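Local coordinates for DNA mismatch repair protein MutS (Thermus aquaticus, PDB 1FW6), which recognises mispaired or damaged DNA and, as a weak ATPase, couples nucleotide binding to the start of mismatch repair, at residues 380-385 with 504-509; 550-555 with 613-618; 570-575 with 590-595; 620-625 with 658-663. All blocks are in the same frame, centred on the assembly; numbering follows the deposited sequence.

Contact 1. Residues 380-385 with 504-509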
# COMPACT_ATOMS: atom_id res chain seq x y z
N GLU C 380 -33.41 0.38 -31.45
CA GLU C 380 -34.53 -0.54 -31.57
C GLU C 380 -34.15 -1.99 -31.85
O GLU C 380 -34.57 -2.89 -31.12
CB GLU C 380 -35.48 -0.04 -32.66
CG GLU C 380 -36.05 1.34 -32.38
CD GLU C 380 -36.94 1.85 -33.50
OE1 GLU C 380 -36.50 1.83 -34.67
OE2 GLU C 380 -38.07 2.29 -33.20
N GLU C 381 -33.35 -2.22 -32.89
CA GLU C 381 -32.98 -3.59 -33.22
C GLU C 381 -32.33 -4.28 -32.04
O GLU C 381 -32.45 -5.49 -31.89
CB GLU C 381 -32.04 -3.65 -34.43
CG GLU C 381 -32.09 -5.00 -35.14
CD GLU C 381 -31.06 -5.16 -36.24
OE1 GLU C 381 -31.00 -4.29 -37.15
OE2 GLU C 381 -30.30 -6.16 -36.21
N LEU C 382 -31.65 -3.51 -31.20
CA LEU C 382 -31.02 -4.10 -30.03
C LEU C 382 -32.09 -4.60 -29.08
O LEU C 382 -32.01 -5.73 -28.60
CB LEU C 382 -30.13 -3.08 -29.32
CG LEU C 382 -28.87 -2.65 -30.08
CD1 LEU C 382 -28.12 -1.61 -29.28
CD2 LEU C 382 -27.98 -3.85 -30.34
N GLU C 383 -33.10 -3.78 -28.83
CA GLU C 383 -34.19 -4.14 -27.94
C GLU C 383 -34.91 -5.36 -28.50
O GLU C 383 -35.50 -6.15 -27.76
CB GLU C 383 -35.21 -3.01 -27.81
CG GLU C 383 -34.64 -1.63 -27.55
CD GLU C 383 -35.69 -0.53 -27.63
OE1 GLU C 383 -36.55 -0.46 -26.73
OE2 GLU C 383 -35.66 0.25 -28.60
N ALA C 384 -34.87 -5.51 -29.82
CA ALA C 384 -35.53 -6.62 -30.50
C ALA C 384 -34.67 -7.87 -30.65
O ALA C 384 -35.16 -8.90 -31.13
CB ALA C 384 -36.02 -6.16 -31.88
N ALA C 385 -33.41 -7.79 -30.25
CA ALA C 385 -32.52 -8.93 -30.37
C ALA C 385 -32.04 -9.45 -29.03
O ALA C 385 -31.94 -10.65 -28.82
CB ALA C 385 -31.34 -8.57 -31.24
N LEU C 504 -23.19 -11.97 -33.27
CA LEU C 504 -22.15 -11.39 -34.10
C LEU C 504 -22.76 -10.54 -35.21
O LEU C 504 -22.22 -9.47 -35.55
CB LEU C 504 -21.30 -12.49 -34.71
CG LEU C 504 -20.25 -13.11 -33.78
CD1 LEU C 504 -19.73 -14.41 -34.37
CD2 LEU C 504 -19.12 -12.13 -33.58
N GLU C 505 -23.87 -11.00 -35.77
CA GLU C 505 -24.55 -10.26 -36.83
C GLU C 505 -25.01 -8.91 -36.30
O GLU C 505 -24.74 -7.87 -36.91
CB GLU C 505 -25.76 -11.05 -37.35
CG GLU C 505 -25.42 -12.22 -38.29
CD GLU C 505 -26.63 -13.10 -38.60
OE1 GLU C 505 -27.77 -12.63 -38.41
OE2 GLU C 505 -26.42 -14.26 -39.04
N VAL C 506 -25.70 -8.94 -35.16
CA VAL C 506 -26.22 -7.74 -34.50
C VAL C 506 -25.10 -6.82 -34.06
O VAL C 506 -25.21 -5.59 -34.14
CB VAL C 506 -27.09 -8.11 -33.26
CG1 VAL C 506 -27.47 -6.87 -32.49
CG2 VAL C 506 -28.34 -8.83 -33.72
N ARG C 507 -24.01 -7.41 -33.58
CA ARG C 507 -22.87 -6.63 -33.14
C ARG C 507 -22.36 -5.81 -34.33
O ARG C 507 -22.32 -4.58 -34.27
CB ARG C 507 -21.75 -7.53 -32.63
CG ARG C 507 -20.51 -6.77 -32.22
CD ARG C 507 -19.27 -7.54 -32.58
NE ARG C 507 -18.77 -8.33 -31.47
CZ ARG C 507 -17.73 -9.16 -31.55
NH1 ARG C 507 -17.09 -9.31 -32.70
NH2 ARG C 507 -17.31 -9.81 -30.47
N GLU C 508 -21.98 -6.50 -35.39
CA GLU C 508 -21.49 -5.81 -36.58
C GLU C 508 -22.46 -4.69 -36.94
O GLU C 508 -22.05 -3.68 -37.51
CB GLU C 508 -21.38 -6.79 -37.74
CG GLU C 508 -20.94 -6.16 -39.06
CD GLU C 508 -19.52 -5.64 -39.03
OE1 GLU C 508 -18.69 -6.19 -38.27
OE2 GLU C 508 -19.23 -4.68 -39.78
N ARG C 509 -23.73 -4.87 -36.61
CA ARG C 509 -24.73 -3.85 -36.89
C ARG C 509 -24.36 -2.59 -36.11
O ARG C 509 -24.29 -1.50 -36.67
CB ARG C 509 -26.14 -4.32 -36.46
CG ARG C 509 -27.06 -4.77 -37.60
CD ARG C 509 -27.61 -3.57 -38.38
NE ARG C 509 -26.56 -2.82 -39.09
CZ ARG C 509 -26.77 -1.69 -39.77
NH1 ARG C 509 -27.99 -1.16 -39.83
NH2 ARG C 509 -25.76 -1.09 -40.39

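Contact 2. Residues 550-555 with 613-618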
# COMPACT_ATOMS: atom_id res chain seq x y z
N ARG C 550 -7.73 44.21 -15.54
CA ARG C 550 -7.60 44.39 -14.10
C ARG C 550 -8.28 43.26 -13.35
O ARG C 550 -9.43 42.91 -13.63
CB ARG C 550 -8.22 45.72 -13.68
CG ARG C 550 -7.24 46.87 -13.75
CD ARG C 550 -7.90 48.23 -13.94
NE ARG C 550 -6.86 49.27 -13.96
CZ ARG C 550 -5.81 49.27 -14.79
NH1 ARG C 550 -5.65 48.28 -15.68
NH2 ARG C 550 -4.90 50.23 -14.71
N LEU C 551 -7.57 42.70 -12.39
CA LEU C 551 -8.10 41.65 -11.56
C LEU C 551 -8.74 42.29 -10.33
O LEU C 551 -8.05 42.95 -9.55
CB LEU C 551 -6.97 40.71 -11.15
CG LEU C 551 -7.28 39.58 -10.17
CD1 LEU C 551 -6.40 38.40 -10.47
CD2 LEU C 551 -7.08 40.06 -8.75
N GLN C 552 -10.05 42.14 -10.17
CA GLN C 552 -10.75 42.67 -9.00
C GLN C 552 -11.60 41.54 -8.45
O GLN C 552 -12.66 41.25 -8.99
CB GLN C 552 -11.70 43.82 -9.35
CG GLN C 552 -11.21 44.83 -10.36
CD GLN C 552 -12.31 45.21 -11.35
OE1 GLN C 552 -13.43 45.58 -10.94
NE2 GLN C 552 -12.01 45.13 -12.65
N ILE C 553 -11.14 40.90 -7.39
CA ILE C 553 -11.91 39.82 -6.79
C ILE C 553 -12.58 40.36 -5.54
O ILE C 553 -11.98 41.14 -4.80
CB ILE C 553 -11.02 38.64 -6.39
CG1 ILE C 553 -10.30 38.10 -7.63
CG2 ILE C 553 -11.85 37.56 -5.74
CD1 ILE C 553 -9.38 36.95 -7.33
N ARG C 554 -13.82 39.96 -5.31
CA ARG C 554 -14.53 40.42 -4.14
C ARG C 554 -15.11 39.27 -3.34
O ARG C 554 -16.08 38.64 -3.78
CB ARG C 554 -15.65 41.37 -4.54
CG ARG C 554 -16.51 41.78 -3.36
CD ARG C 554 -17.49 42.88 -3.73
NE ARG C 554 -18.84 42.50 -3.36
CZ ARG C 554 -19.80 42.21 -4.23
NH1 ARG C 554 -19.57 42.28 -5.54
NH2 ARG C 554 -21.00 41.83 -3.79
N ALA C 555 -14.54 39.02 -2.18
CA ALA C 555 -15.02 37.94 -1.32
C ALA C 555 -14.56 36.61 -1.88
O ALA C 555 -15.31 35.64 -1.90
CB ALA C 555 -16.54 37.98 -1.21
N GLU C 613 -17.78 38.49 -6.75
CA GLU C 613 -17.62 39.19 -8.03
C GLU C 613 -16.16 38.97 -8.43
O GLU C 613 -15.26 39.22 -7.63
CB GLU C 613 -17.92 40.68 -7.84
CG GLU C 613 -17.99 41.51 -9.10
CD GLU C 613 -18.38 42.96 -8.80
OE1 GLU C 613 -18.41 43.79 -9.74
OE2 GLU C 613 -18.68 43.27 -7.62
N ALA C 614 -15.91 38.50 -9.64
CA ALA C 614 -14.54 38.23 -10.04
C ALA C 614 -14.20 38.71 -11.42
O ALA C 614 -14.65 38.12 -12.41
CB ALA C 614 -14.24 36.75 -9.95
N HIS C 615 -13.41 39.77 -11.50
CA HIS C 615 -12.96 40.31 -12.78
C HIS C 615 -11.54 39.81 -12.99
O HIS C 615 -10.62 40.22 -12.28
CB HIS C 615 -13.04 41.83 -12.77
CG HIS C 615 -14.43 42.35 -13.00
ND1 HIS C 615 -14.78 43.06 -14.13
CD2 HIS C 615 -15.56 42.20 -12.28
CE1 HIS C 615 -16.07 43.32 -14.10
NE2 HIS C 615 -16.57 42.80 -12.99
N LEU C 616 -11.37 38.92 -13.95
CA LEU C 616 -10.07 38.32 -14.21
C LEU C 616 -9.47 38.50 -15.58
O LEU C 616 -10.16 38.49 -16.60
CB LEU C 616 -10.16 36.83 -13.92
CG LEU C 616 -10.56 36.54 -12.48
CD1 LEU C 616 -11.08 35.12 -12.37
CD2 LEU C 616 -9.36 36.76 -11.59
N PRO C 617 -8.14 38.66 -15.63
CA PRO C 617 -7.47 38.82 -16.92
C PRO C 617 -7.12 37.42 -17.41
O PRO C 617 -7.18 36.45 -16.64
CB PRO C 617 -6.24 39.63 -16.56
CG PRO C 617 -5.88 39.06 -15.24
CD PRO C 617 -7.21 38.98 -14.53
N LEU C 618 -6.77 37.31 -18.69
CA LEU C 618 -6.42 36.02 -19.23
C LEU C 618 -4.93 35.80 -19.06
O LEU C 618 -4.13 36.30 -19.85
CB LEU C 618 -6.81 35.95 -20.70
CG LEU C 618 -8.32 36.07 -20.84
CD1 LEU C 618 -8.69 36.15 -22.30
CD2 LEU C 618 -8.99 34.87 -20.16

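Contact 3. Residues 570-575 with 590-595. With MG (magnesium ion), chain E; ADP (adenosine-5'-diphosphate), chain H.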
# COMPACT_ATOMS: atom_id res chain seq x y z
N ASN C 570 -11.97 37.06 1.11
CA ASN C 570 -11.06 38.21 1.02
C ASN C 570 -11.08 38.84 -0.37
O ASN C 570 -11.50 38.22 -1.35
CB ASN C 570 -9.64 37.80 1.39
CG ASN C 570 -9.44 37.77 2.88
OD1 ASN C 570 -9.70 38.76 3.56
ND2 ASN C 570 -8.99 36.64 3.40
N ASP C 571 -10.62 40.09 -0.45
CA ASP C 571 -10.58 40.82 -1.71
C ASP C 571 -9.19 40.93 -2.30
O ASP C 571 -8.19 40.57 -1.68
CB ASP C 571 -11.13 42.24 -1.54
CG ASP C 571 -12.54 42.27 -0.98
OD1 ASP C 571 -13.40 41.49 -1.42
OD2 ASP C 571 -12.79 43.12 -0.10
N LEU C 572 -9.14 41.43 -3.53
CA LEU C 572 -7.88 41.63 -4.23
C LEU C 572 -8.02 42.44 -5.52
O LEU C 572 -8.91 42.19 -6.33
CB LEU C 572 -7.24 40.28 -4.56
CG LEU C 572 -5.93 40.38 -5.34
CD1 LEU C 572 -4.99 41.32 -4.61
CD2 LEU C 572 -5.30 39.02 -5.50
N GLU C 573 -7.14 43.42 -5.70
CA GLU C 573 -7.12 44.24 -6.91
C GLU C 573 -5.67 44.35 -7.34
O GLU C 573 -4.85 44.91 -6.62
CB GLU C 573 -7.69 45.64 -6.69
CG GLU C 573 -9.20 45.67 -6.56
CD GLU C 573 -9.83 46.98 -7.00
OE1 GLU C 573 -9.58 47.40 -8.15
OE2 GLU C 573 -10.58 47.59 -6.21
N MSE C 574 -5.36 43.78 -8.49
CA MSE C 574 -4.02 43.79 -9.03
C MSE C 574 -4.10 44.16 -10.47
O MSE C 574 -5.16 44.04 -11.08
CB MSE C 574 -3.40 42.42 -8.98
CG MSE C 574 -3.06 41.93 -7.66
SE MSE C 574 -2.07 40.43 -8.13
CE MSE C 574 -0.39 41.21 -8.58
N ALA C 575 -2.97 44.55 -11.04
CA ALA C 575 -2.91 44.91 -12.45
C ALA C 575 -1.45 45.13 -12.81
O ALA C 575 -0.96 46.25 -12.83
CB ALA C 575 -3.74 46.18 -12.71
N SER C 590 -0.08 32.41 2.87
CA SER C 590 0.03 31.34 1.89
C SER C 590 -1.31 30.92 1.27
O SER C 590 -1.42 30.73 0.05
CB SER C 590 0.72 30.13 2.52
OG SER C 590 1.97 30.49 3.10
N THR C 591 -2.34 30.79 2.10
CA THR C 591 -3.66 30.40 1.61
C THR C 591 -4.20 31.46 0.68
O THR C 591 -4.87 31.15 -0.31
CB THR C 591 -4.67 30.18 2.75
OG1 THR C 591 -4.27 29.05 3.52
CG2 THR C 591 -6.07 29.91 2.20
N PHE C 592 -3.92 32.72 1.00
CA PHE C 592 -4.39 33.82 0.17
C PHE C 592 -3.79 33.70 -1.24
O PHE C 592 -4.51 33.82 -2.23
CB PHE C 592 -4.03 35.16 0.78
CG PHE C 592 -4.56 36.34 0.00
CD1 PHE C 592 -5.93 36.47 -0.22
CD2 PHE C 592 -3.70 37.31 -0.51
CE1 PHE C 592 -6.43 37.56 -0.94
CE2 PHE C 592 -4.19 38.39 -1.23
CZ PHE C 592 -5.55 38.52 -1.44
N LEU C 593 -2.48 33.47 -1.32
CA LEU C 593 -1.81 33.33 -2.61
C LEU C 593 -2.43 32.18 -3.40
O LEU C 593 -2.82 32.34 -4.56
CB LEU C 593 -0.31 33.05 -2.45
CG LEU C 593 0.62 34.08 -1.81
CD1 LEU C 593 2.07 33.63 -1.93
CD2 LEU C 593 0.45 35.41 -2.50
N ARG C 594 -2.51 31.01 -2.77
CA ARG C 594 -3.06 29.85 -3.46
C ARG C 594 -4.48 30.11 -3.94
O ARG C 594 -4.85 29.70 -5.04
CB ARG C 594 -3.04 28.62 -2.54
CG ARG C 594 -1.66 28.11 -2.17
CD ARG C 594 -1.73 26.65 -1.69
NE ARG C 594 -0.50 26.18 -1.07
CZ ARG C 594 -0.20 26.35 0.21
NH1 ARG C 594 -1.04 26.98 1.03
NH2 ARG C 594 0.97 25.92 0.68
N GLN C 595 -5.26 30.79 -3.11
CA GLN C 595 -6.64 31.10 -3.44
C GLN C 595 -6.71 31.90 -4.73
O GLN C 595 -7.57 31.66 -5.57
CB GLN C 595 -7.26 31.92 -2.32
CG GLN C 595 -8.61 32.50 -2.62
CD GLN C 595 -8.96 33.57 -1.64
OE1 GLN C 595 -8.74 33.40 -0.44
NE2 GLN C 595 -9.52 34.69 -2.12
MG MG E . 3.09 30.60 5.33
PB ADP H . 0.54 31.83 6.70
O1B ADP H . 1.61 31.41 7.65
O2B ADP H . -0.36 32.95 6.96
O3B ADP H . 1.21 31.92 5.25
PA ADP H . -1.64 30.02 6.19
O1A ADP H . -1.56 29.18 5.00
O2A ADP H . -2.57 31.14 6.20
O3A ADP H . -0.16 30.45 6.45
O5' ADP H . -1.95 29.26 7.56
C5' ADP H . -2.91 28.19 7.42
C4' ADP H . -4.14 27.95 8.25
O4' ADP H . -4.93 29.16 8.33
C3' ADP H . -4.90 27.13 7.22
O3' ADP H . -4.65 25.73 7.37
C2' ADP H . -6.36 27.47 7.36
O2' ADP H . -6.99 26.60 8.29
C1' ADP H . -6.25 28.92 7.87
N9 ADP H . -6.68 29.97 6.94
C8 ADP H . -5.91 30.81 6.17
N7 ADP H . -6.55 31.70 5.47
C5 ADP H . -7.86 31.43 5.78
C6 ADP H . -9.11 32.03 5.41
N6 ADP H . -9.17 33.06 4.59
N1 ADP H . -10.29 31.55 5.89
C2 ADP H . -10.26 30.49 6.75
N3 ADP H . -9.13 29.86 7.17
C4 ADP H . -7.97 30.36 6.67
O HOH W 1 -7.90 34.46 2.05
O HOH W 2 1.88 28.84 5.32
O HOH W 3 3.73 32.10 3.85
O HOH W 4 4.64 29.18 4.04

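Contact 4. Residues 620-625 with 658-663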
# COMPACT_ATOMS: atom_id res chain seq x y z
N ASP C 620 -1.38 34.02 -19.10
CA ASP C 620 -0.70 33.12 -20.01
C ASP C 620 -0.05 31.99 -19.23
O ASP C 620 0.48 31.04 -19.81
CB ASP C 620 0.34 33.88 -20.83
CG ASP C 620 1.60 34.20 -20.05
OD1 ASP C 620 1.52 34.47 -18.83
OD2 ASP C 620 2.69 34.18 -20.68
N GLY C 621 -0.09 32.10 -17.91
CA GLY C 621 0.50 31.07 -17.08
C GLY C 621 0.50 31.37 -15.59
O GLY C 621 0.56 32.52 -15.18
N ILE C 622 0.44 30.32 -14.79
CA ILE C 622 0.45 30.45 -13.35
C ILE C 622 1.73 29.83 -12.84
O ILE C 622 1.95 28.63 -13.03
CB ILE C 622 -0.75 29.74 -12.72
CG1 ILE C 622 -2.04 30.47 -13.11
CG2 ILE C 622 -0.60 29.69 -11.20
CD1 ILE C 622 -3.33 29.77 -12.71
N TYR C 623 2.58 30.63 -12.23
CA TYR C 623 3.86 30.13 -11.71
C TYR C 623 3.95 30.30 -10.19
O TYR C 623 3.59 31.36 -9.65
CB TYR C 623 5.03 30.86 -12.38
CG TYR C 623 5.02 30.78 -13.89
CD1 TYR C 623 4.40 31.77 -14.66
CD2 TYR C 623 5.62 29.71 -14.55
CE1 TYR C 623 4.39 31.69 -16.03
CE2 TYR C 623 5.61 29.62 -15.93
CZ TYR C 623 4.99 30.62 -16.66
OH TYR C 623 4.99 30.53 -18.04
N THR C 624 4.42 29.26 -9.52
CA THR C 624 4.54 29.32 -8.06
C THR C 624 5.85 28.86 -7.47
O THR C 624 6.54 27.99 -8.01
CB THR C 624 3.47 28.47 -7.37
OG1 THR C 624 3.52 27.13 -7.88
CG2 THR C 624 2.10 29.06 -7.59
N ARG C 625 6.17 29.46 -6.35
CA ARG C 625 7.34 29.11 -5.58
C ARG C 625 6.69 29.00 -4.19
O ARG C 625 6.73 29.95 -3.40
CB ARG C 625 8.39 30.22 -5.66
CG ARG C 625 9.83 29.76 -5.40
CD ARG C 625 9.97 29.06 -4.05
NE ARG C 625 9.36 27.73 -4.04
CZ ARG C 625 8.98 27.08 -2.95
NH1 ARG C 625 9.14 27.64 -1.76
NH2 ARG C 625 8.45 25.87 -3.03
N LEU C 658 0.72 35.12 -13.87
CA LEU C 658 0.32 35.29 -12.49
C LEU C 658 1.47 34.65 -11.77
O LEU C 658 1.79 33.49 -12.03
CB LEU C 658 -0.97 34.53 -12.16
CG LEU C 658 -1.42 34.74 -10.70
CD1 LEU C 658 -1.71 36.21 -10.52
CD2 LEU C 658 -2.67 33.93 -10.36
N VAL C 659 2.13 35.39 -10.90
CA VAL C 659 3.27 34.82 -10.18
C VAL C 659 3.04 34.88 -8.69
O VAL C 659 2.67 35.92 -8.13
CB VAL C 659 4.56 35.55 -10.53
CG1 VAL C 659 5.74 34.76 -10.01
CG2 VAL C 659 4.66 35.73 -12.01
N LEU C 660 3.28 33.76 -8.04
CA LEU C 660 3.07 33.67 -6.61
C LEU C 660 4.33 33.22 -5.89
O LEU C 660 4.79 32.10 -6.10
CB LEU C 660 1.90 32.72 -6.34
CG LEU C 660 0.72 33.14 -7.23
CD1 LEU C 660 0.40 32.02 -8.21
CD2 LEU C 660 -0.47 33.51 -6.39
N LEU C 661 4.88 34.11 -5.07
CA LEU C 661 6.08 33.83 -4.31
C LEU C 661 5.77 33.77 -2.83
O LEU C 661 5.10 34.66 -2.29
CB LEU C 661 7.14 34.91 -4.54
CG LEU C 661 7.68 35.08 -5.96
CD1 LEU C 661 9.02 35.81 -5.88
CD2 LEU C 661 7.85 33.72 -6.61
N ASP C 662 6.28 32.73 -2.17
CA ASP C 662 6.05 32.55 -0.75
C ASP C 662 7.37 32.46 -0.00
O ASP C 662 8.08 31.46 -0.06
CB ASP C 662 5.22 31.28 -0.51
CG ASP C 662 4.33 31.38 0.73
OD1 ASP C 662 3.79 30.34 1.16
OD2 ASP C 662 4.17 32.49 1.26
N GLU C 663 7.72 33.54 0.69
CA GLU C 663 8.93 33.58 1.50
C GLU C 663 10.26 33.48 0.75
O GLU C 663 11.27 33.08 1.35
CB GLU C 663 8.89 32.47 2.55
CG GLU C 663 7.54 32.24 3.23
CD GLU C 663 7.13 33.38 4.15
OE1 GLU C 663 7.88 34.38 4.23
OE2 GLU C 663 6.06 33.27 4.78
O HOH W 5 9.91 30.34 -1.30

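Contact 1. Residues 380-385 with 504-509
Val-506 touches segment 380-385 with both methyls and carries the tight part of this contact. Its rotation (chi1 172°) sets one branch against each partner: Val-506 CG1 meets Leu-382 CD2 at 3.7 Å, and Val-506 CG2 meets Ala-385 CB at 3.9 Å. Leu-382 reaches across only with the end of its chain, and it also packs on Leu-352 and Arg-353 of helix 346-366. Tyr-404 touches both Ala-385 and Val-506, extending the packing, while backbone hydrogen bonding to Arg-401 holds Ala-385.

The other side is looser and partly exposed. Glu-381 stretches out past Val-506 and crosses Arg-509 at about a right angle, its carboxylate lying against the aliphatic stem, with Glu-381 OE1 3.7 Å from Arg-509 CD. Although their planes are only 32° apart, the charged groups do not pair, since Arg-509 NE stays 5.1 Å from Glu-381 OE1.

Both segments belong to MutS domain III, and the contact sets the end of the short helix 376-383 and Ala-385 against the long helix 479-511, about 17 Å from the DNA at the nearest atoms. Its chemistry is van der Waals packing of Leu-382, Ala-385 and Val-506; with neither hydrogen bond nor salt bridge between the segments, the contact depends on shape fit, and the opposite charges at its margin probably add little.

Contact 2. Residues 550-555 with 613-618
Gln-552 OE1 lies over one face of the His-615 ring, near its rim, the amide and ring planes 28° apart. The closest approach of this pair is from Gln-552 NE2 to His-615 CB, 3.5 Å, at the root of the imidazole. Gln-552 CG sits beside the backbone N (chi1 -42°), and a bend at chi2 folds the amide across to the partner strand. The Arg-554 guanidinium is met at its edge instead: Arg-554 NH1 forms a salt bridge with Glu-613 OE2, the carboxylate standing nearly upright to the guanidinium plane (86°). Arg-554 NH2 has a second carboxylate partner, Glu-612.

Beneath these groups the strands run antiparallel. Gln-552 and His-615 are a hydrogen-bonded pair, joined by Gln-552 N to His-615 O at 2.9 Å and by His-615 N to Gln-552 O at 3.0 Å. Ile-553 and Ala-614 form the next, non-hydrogen-bonded pair, with their side chains on the face away from the glutamine and histidine. Leu-551 CD1 lies alongside Leu-616 CD2 at 3.6 Å, and Leu-551 CB rests on Pro-617 CD at 3.8 Å.

The pairing is consistent with the antiparallel beta subdomain of ABC ATPases, here beside the nucleotide-binding helix 589-603, where Ile-553 and Leu-616 both pack on Ile-599. In the small mixed sheet, strand 551-556 lies between strands 613-616 and 570-574, and strand 613-616 has the short strand 546-547 as its other neighbour, where Arg-546 touches His-615.

Contact 3. Residues 570-575 with 590-595
Phe-592 leaves its helix toward strand 570-574; from CB, CG lies anti to the backbone N (chi1 -176°), which carries the ring across to the strand, where CE1 and CZ do the touching. Phe-592 CE1 comes to 4.0 Å from Asn-570 CB, and the tip atom CZ to 4.0 Å from Leu-572 CB. Between these two, the carbonyl of Asp-571 meets the ring edge near its plane, Phe-592 CZ lying 3.4 Å from Asp-571 O. Ile-581 of strand 578-582 also touches the phenylalanine.

The helix is the one that follows the P-loop (Walker A), and its first turn holds the nucleotide: Ser-590 N donates to ADP O3B at 2.8 Å, Ser-590 OG binds the magnesium ion at 2.5 Å, and Thr-591 OG1 donates to ADP O1A at 3.1 Å. The magnesium ion is also bound by ADP O3B and three waters.

One helical turn on, the extended chain of Gln-595 reaches a water that donates to Gln-595 OE1 at 2.8 Å and accepts from Asn-570 ND2 at 2.8 Å, with a weak further bond from N6 of the adenine. The Asn-570 amide is fixed by backbone atoms, OD1 accepting from Val-728 N and ND2 donating to His-726 O.

Contact 4. Residues 620-625 with 658-663
Gly-621 to Arg-625 pairs with Leu-658 to Asp-662 in parallel, the strand directions 8° apart and five backbone hydrogen bonds forming the ladder, from Leu-658 N to Gly-621 O at 2.9 Å through to Asp-662 N to Arg-625 O at 3.1 Å. On one face, Thr-624 and Leu-660 lie side by side and point the same way, Thr-624 CG2 3.5 Å from Leu-660 CD1. The threonine turns OG1 between its backbone N and carbonyl carbon (chi1 55°), which sets the methyl rather than the hydroxyl against the leucine. Ile-622 CG2 comes slantwise to the same leucine methyl, Leu-660 CD1, at 3.9 Å.

On the other face Arg-625 touches the partner strand with CB, 3.7 Å from Leu-661 CD2, and its chain then bends at chi2 and chi3. A water in the guanidinium plane accepts from Arg-625 NH1 at 2.8 Å and donates to the carbonyl oxygen of Asp-662, tying the arginine to the strand end.

The sequence ending in Asp-662 and Glu-663 fits a Walker B motif. Asp-662 OD1 is hydrogen-bonded to Ser-590 OG, a ligand of magnesium, which makes the aspartate a second-shell group.

Helix 589-603 covers the Ile-622 and Leu-660 face through Leu-593, Ala-597 and Leu-601. Helix 638-652, which joins the two strands as a beta-alpha-beta crossover, packs Ile-649 against Tyr-623, Arg-625 and Val-659, and strand 657-662 is flanked on its far edge by strand 690-694.

Contacts 2, 3 and 4 cluster in the ATPase part of the chain, while contact 1 stands about 54 to 57 Å away, centre to centre, in domain III. Contacts 2 and 3 share the small mixed sheet: strands 551-556 and 570-574 are neighbours, joined by Ile-553 N to Leu-572 O. Helix 589-603 underlies contact 2, supplies a segment of contact 3 and covers one face of contact 4. Contact 4 is wholly buried and backbone-bonded; contact 2 adds an exposed charged rim. Contact 3 is buried too, yet its strand and helix meet through a ring and a water. Contact 1, also mostly buried, is mainly apolar packing, with a charged pair lying unbonded at its margin.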